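Side-chain contacts in ribose transcriptional regulator (Enterococcus faecium DO, PDB 4RK1), which binds ribose in its sugar-binding domain and probably acts as a DNA-binding regulator, a repressor, of transcription: residues 160-165 with 181-186; 126-131 with 145-150. One frame throughout, in Å; residues are numbered along the deposited sequence.

Contact 1: residues 160-165 with 181-186; sequences QLILLP and LDSAAT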
loop_
_atom_site.group_PDB
_atom_site.type_symbol
_atom_site.label_atom_id
_atom_site.label_comp_id
_atom_site.label_asym_id
_atom_site.label_seq_id
_atom_site.Cartn_x
_atom_site.Cartn_y
_atom_site.Cartn_z
ATOM N N GLN B 160 14.328 -29.819 11.068
ATOM C CA GLN B 160 12.972 -30.217 10.658
ATOM C C GLN B 160 12.171 -28.953 10.275
ATOM O O GLN B 160 10.953 -29.004 10.037
ATOM C CB GLN B 160 12.301 -30.963 11.813
ATOM C CG GLN B 160 11.095 -31.815 11.448
ATOM C CD GLN B 160 10.723 -32.786 12.560
ATOM O OE1 GLN B 160 11.568 -33.527 13.057
ATOM N NE2 GLN B 160 9.462 -32.780 12.958
ATOM N N LEU B 161 12.865 -27.813 10.272
ATOM C CA LEU B 161 12.360 -26.585 9.675
ATOM C C LEU B 161 12.608 -26.670 8.192
ATOM O O LEU B 161 13.743 -26.867 7.783
ATOM C CB LEU B 161 13.126 -25.360 10.172
ATOM C CG LEU B 161 12.555 -24.519 11.298
ATOM C CD1 LEU B 161 13.531 -23.386 11.586
ATOM C CD2 LEU B 161 11.179 -23.984 10.927
ATOM N N ILE B 162 11.559 -26.499 7.395
ATOM C CA ILE B 162 11.713 -26.384 5.953
ATOM C C ILE B 162 11.939 -24.908 5.642
ATOM O O ILE B 162 11.036 -24.086 5.803
ATOM C CB ILE B 162 10.477 -26.926 5.195
ATOM C CG1 ILE B 162 10.078 -28.318 5.707
ATOM C CG2 ILE B 162 10.740 -26.950 3.692
ATOM C CD1 ILE B 162 11.215 -29.318 5.751
ATOM N N LEU B 163 13.147 -24.575 5.205
ATOM C CA LEU B 163 13.519 -23.195 4.908
ATOM C C LEU B 163 13.129 -22.829 3.486
ATOM O O LEU B 163 13.615 -23.435 2.537
ATOM C CB LEU B 163 15.027 -22.997 5.096
ATOM C CG LEU B 163 15.556 -23.303 6.500
ATOM C CD1 LEU B 163 17.064 -23.094 6.572
ATOM C CD2 LEU B 163 14.846 -22.464 7.551
ATOM N N LEU B 164 12.264 -21.829 3.338
ATOM C CA LEU B 164 11.835 -21.379 2.014
ATOM C C LEU B 164 12.137 -19.896 1.818
ATOM O O LEU B 164 11.222 -19.058 1.856
ATOM C CB LEU B 164 10.350 -21.670 1.807
ATOM C CG LEU B 164 9.917 -23.123 1.974
ATOM C CD1 LEU B 164 8.411 -23.232 1.854
ATOM C CD2 LEU B 164 10.584 -24.023 0.948
ATOM N N PRO B 165 13.425 -19.558 1.623
ATOM C CA PRO B 165 13.789 -18.171 1.356
ATOM C C PRO B 165 13.235 -17.698 0.015
ATOM O O PRO B 165 13.170 -18.471 -0.933
ATOM C CB PRO B 165 15.320 -18.192 1.344
ATOM C CG PRO B 165 15.680 -19.595 1.020
ATOM C CD PRO B 165 14.598 -20.453 1.604
ATOM N N LEU B 181 4.628 -27.252 -1.490
ATOM C CA LEU B 181 3.815 -28.430 -1.823
ATOM C C LEU B 181 4.658 -29.709 -1.920
ATOM O O LEU B 181 4.191 -30.792 -1.596
ATOM C CB LEU B 181 3.052 -28.197 -3.123
ATOM C CG LEU B 181 1.967 -27.116 -3.054
ATOM C CD1 LEU B 181 1.550 -26.692 -4.445
ATOM C CD2 LEU B 181 0.760 -27.584 -2.250
ATOM N N ASP B 182 5.902 -29.573 -2.351
ATOM C CA ASP B 182 6.799 -30.726 -2.435
ATOM C C ASP B 182 7.457 -31.104 -1.103
ATOM O O ASP B 182 8.106 -32.145 -1.004
ATOM C CB ASP B 182 7.854 -30.490 -3.525
ATOM C CG ASP B 182 7.293 -30.691 -4.923
ATOM O OD1 ASP B 182 6.265 -31.391 -5.068
ATOM O OD2 ASP B 182 7.869 -30.144 -5.876
ATOM N N SER B 183 7.281 -30.278 -0.076
ATOM C CA SER B 183 7.834 -30.578 1.245
ATOM C C SER B 183 6.840 -31.388 2.055
ATOM O O SER B 183 5.692 -31.580 1.644
ATOM C CB SER B 183 8.170 -29.280 1.992
ATOM O OG SER B 183 6.993 -28.675 2.521
ATOM N N ALA B 184 7.276 -31.833 3.227
ATOM C CA ALA B 184 6.385 -32.493 4.181
ATOM C C ALA B 184 5.773 -31.509 5.204
ATOM O O ALA B 184 5.159 -31.937 6.172
ATOM C CB ALA B 184 7.133 -33.603 4.908
ATOM N N ALA B 185 5.922 -30.204 4.993
ATOM C CA ALA B 185 5.405 -29.230 5.966
ATOM C C ALA B 185 3.886 -29.260 6.025
ATOM O O ALA B 185 3.220 -29.418 5.001
ATOM C CB ALA B 185 5.906 -27.831 5.642
ATOM N N THR B 186 3.345 -29.171 7.242
ATOM C CA THR B 186 1.905 -29.027 7.455
ATOM C C THR B 186 1.515 -27.635 7.976
ATOM O O THR B 186 0.351 -27.231 7.874
ATOM C CB THR B 186 1.379 -30.077 8.453
ATOM O OG1 THR B 186 2.012 -29.901 9.723
ATOM C CG2 THR B 186 1.636 -31.499 7.944
#
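With chi1 at -49°, Ile162 swings its CG2 methyl anti to the backbone N and against Ser183, while CG1 lies anti to the carbonyl carbon and faces Ala185. Ser183 holds OG between its own backbone N and carbonyl carbon (chi1 78°), which leaves the CB methylene as the atom that meets the isoleucine. The closest approach is 3.9 Å, from Ile162 CG2 to Ser183 CB. Beside it, Ile162 CG1 comes within 4.2 Å of Ala185 CB, so one branched side chain rests on two loop residues at once. No hydrogen bond joins the two segments; the polar work is done inside the loop. Ser183 OG accepts from Ala185 N at 3.1 Å, nearly straight at 162°, an ST turn, and the same hydroxyl is hydrogen-bonded to Leu180 O in the helix. These two bonds tie the turn back to helix 177-182 and hold OG in place, with CB next to Ile162. The loop leads from that helix into strand 187-190. Strand 161-166 is an edge strand of the sheet within this chain, and strand 128-133 lies between it and strand 187-190, so the helical connection is a beta-alpha-beta crossover that passes strand 128-133, where Ala185 touches Ala129. Leu164 packs on Leu180 of helix 177-182, whereas Leu161 packs on helix 138-153.

Contact 2: residues 126-131 with 145-150; sequences QTIALV and EGFKSA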
loop_
_atom_site.group_PDB
_atom_site.type_symbol
_atom_site.label_atom_id
_atom_site.label_comp_id
_atom_site.label_asym_id
_atom_site.label_seq_id
_atom_site.Cartn_x
_atom_site.Cartn_y
_atom_site.Cartn_z
ATOM N N GLN B 126 4.591 -30.282 13.496
ATOM C CA GLN B 126 5.969 -30.587 13.860
ATOM C C GLN B 126 6.933 -30.396 12.700
ATOM O O GLN B 126 8.123 -30.177 12.919
ATOM C CB GLN B 126 6.065 -32.017 14.388
ATOM C CG GLN B 126 5.030 -32.343 15.454
ATOM C CD GLN B 126 5.385 -33.579 16.252
ATOM O OE1 GLN B 126 4.708 -34.602 16.162
ATOM N NE2 GLN B 126 6.460 -33.494 17.031
ATOM N N THR B 127 6.431 -30.503 11.473
ATOM C CA THR B 127 7.210 -30.150 10.299
ATOM C C THR B 127 6.641 -28.838 9.795
ATOM O O THR B 127 5.493 -28.767 9.360
ATOM C CB THR B 127 7.140 -31.239 9.210
ATOM O OG1 THR B 127 7.472 -32.507 9.791
ATOM C CG2 THR B 127 8.123 -30.938 8.090
ATOM N N ILE B 128 7.446 -27.796 9.905
ATOM C CA ILE B 128 6.992 -26.447 9.661
ATOM C C ILE B 128 7.912 -25.774 8.663
ATOM O O ILE B 128 9.131 -25.892 8.749
ATOM C CB ILE B 128 6.972 -25.644 10.977
ATOM C CG1 ILE B 128 5.894 -26.215 11.911
ATOM C CG2 ILE B 128 6.747 -24.159 10.700
ATOM C CD1 ILE B 128 5.952 -25.668 13.325
ATOM N N ALA B 129 7.305 -25.046 7.734
ATOM C CA ALA B 129 8.026 -24.270 6.744
ATOM C C ALA B 129 8.132 -22.822 7.195
ATOM O O ALA B 129 7.190 -22.247 7.751
ATOM C CB ALA B 129 7.323 -24.349 5.395
ATOM N N LEU B 130 9.303 -22.256 6.958
ATOM C CA LEU B 130 9.593 -20.863 7.226
ATOM C C LEU B 130 9.700 -20.167 5.878
ATOM O O LEU B 130 10.543 -20.519 5.062
ATOM C CB LEU B 130 10.914 -20.772 7.982
ATOM C CG LEU B 130 11.126 -19.629 8.957
ATOM C CD1 LEU B 130 10.162 -19.741 10.130
ATOM C CD2 LEU B 130 12.571 -19.660 9.427
ATOM N N VAL B 131 8.807 -19.216 5.628
ATOM C CA VAL B 131 8.822 -18.433 4.396
ATOM C C VAL B 131 9.320 -17.041 4.747
ATOM O O VAL B 131 8.662 -16.294 5.480
ATOM C CB VAL B 131 7.421 -18.385 3.739
ATOM C CG1 VAL B 131 7.416 -17.476 2.515
ATOM C CG2 VAL B 131 6.975 -19.786 3.343
ATOM N N GLU B 145 14.714 -16.180 15.145
ATOM C CA GLU B 145 15.346 -16.668 16.366
ATOM C C GLU B 145 14.308 -16.980 17.444
ATOM O O GLU B 145 14.401 -18.003 18.117
ATOM C CB GLU B 145 16.376 -15.661 16.885
ATOM C CG GLU B 145 17.592 -15.488 15.981
ATOM C CD GLU B 145 18.367 -16.777 15.801
ATOM O OE1 GLU B 145 18.723 -17.389 16.829
ATOM O OE2 GLU B 145 18.605 -17.178 14.639
ATOM N N GLY B 146 13.312 -16.116 17.594
ATOM C CA GLY B 146 12.250 -16.365 18.564
ATOM C C GLY B 146 11.452 -17.601 18.203
ATOM O O GLY B 146 11.050 -18.385 19.075
ATOM N N PHE B 147 11.218 -17.779 16.906
ATOM C CA PHE B 147 10.545 -18.969 16.414
ATOM C C PHE B 147 11.352 -20.235 16.732
ATOM O O PHE B 147 10.791 -21.260 17.132
ATOM C CB PHE B 147 10.318 -18.850 14.917
ATOM C CG PHE B 147 9.445 -19.914 14.355
ATOM C CD1 PHE B 147 8.068 -19.768 14.373
ATOM C CD2 PHE B 147 9.992 -21.059 13.796
ATOM C CE1 PHE B 147 7.249 -20.738 13.839
ATOM C CE2 PHE B 147 9.172 -22.038 13.270
ATOM C CZ PHE B 147 7.803 -21.879 13.301
ATOM N N LYS B 148 12.663 -20.160 16.556
ATOM C CA LYS B 148 13.540 -21.291 16.887
ATOM C C LYS B 148 13.565 -21.596 18.381
ATOM O O LYS B 148 13.705 -22.744 18.778
ATOM C CB LYS B 148 14.957 -21.046 16.377
ATOM C CG LYS B 148 15.090 -21.204 14.870
ATOM C CD LYS B 148 16.457 -20.749 14.387
ATOM C CE LYS B 148 16.684 -21.145 12.936
ATOM N NZ LYS B 148 17.994 -20.662 12.420
ATOM N N SER B 149 13.439 -20.562 19.206
ATOM C CA SER B 149 13.294 -20.730 20.653
ATOM C C SER B 149 12.048 -21.548 20.996
ATOM O O SER B 149 12.092 -22.397 21.881
ATOM C CB SER B 149 13.243 -19.357 21.339
ATOM O OG SER B 149 13.210 -19.477 22.741
ATOM N N ALA B 150 10.941 -21.303 20.292
ATOM C CA ALA B 150 9.738 -22.111 20.450
ATOM C C ALA B 150 9.980 -23.567 20.048
ATOM O O ALA B 150 9.542 -24.481 20.737
ATOM C CB ALA B 150 8.574 -21.522 19.657
#
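The shortest polar bond within these segments, Ser149 N to Glu145 O at 2.9 Å, belongs to the helical turn that carries Phe147 against Ile128 and Leu130. Strand 128-133, helix 138-153 and strand 161-166 form a beta-alpha-beta unit, the repeating element of the type I periplasmic-binding-protein fold shared by LacI-family sugar-binding domains. A second backbone bond, Ala150 N to Gly146 O at 3.2 Å, continues the helix; across to the strand there is no hydrogen bond, and the contact is wholly apolar and buried. Phe147 has CG anti to its backbone N (chi1 -171°), a torsion that sends the ring from the helix down to the sheet. Two strand residues separated by one, Ala129, and so on the same face of the sheet, receive it differently. Leu130 lays CD1 over one face of the ring, 4.2 Å from the Phe147 ring centroid and 22° off the normal, a CH-pi contact displaced toward the rim; the two side chains run past each other in opposite directions. Ile128 meets the ring at its edge, near the ring plane, and its CG2 is 3.6 Å from Phe147 CZ. The ring of Phe189 on strand 187-190 also meets that of Phe147, with the planes about 20° apart. Ile128 packs in addition on Leu120 and Leu121 of helix 109-122, so two helices share this face of the sheet. Phe147 CE2 is common to both strand contacts, 4.0 Å from Leu130 CD1 and 4.1 Å from Ile128 CG2.

Overall arrangement
Contacts 1 and 2 follow in series along the chain, their centres about 11 Å apart, and meet through neighbouring strands of one sheet. Leu130 N lies 2.8 Å from Ile162 O, and Leu164 N lies 2.8 Å from Leu130 O; both are probable hydrogen bonds. Leu161, one residue before the isoleucine of contact 1, reaches contact 2 instead, with CD2 3.6 Å from Phe147 CE2. No residue of either contact's segments lines the ribose pocket. Contact 2 is nevertheless linked to the pocket: the side chain of Leu130 is about 13 Å from the bound sugar, and helix 138-153, which bears Phe147, also supplies the pocket residues Asn139 and Arg143.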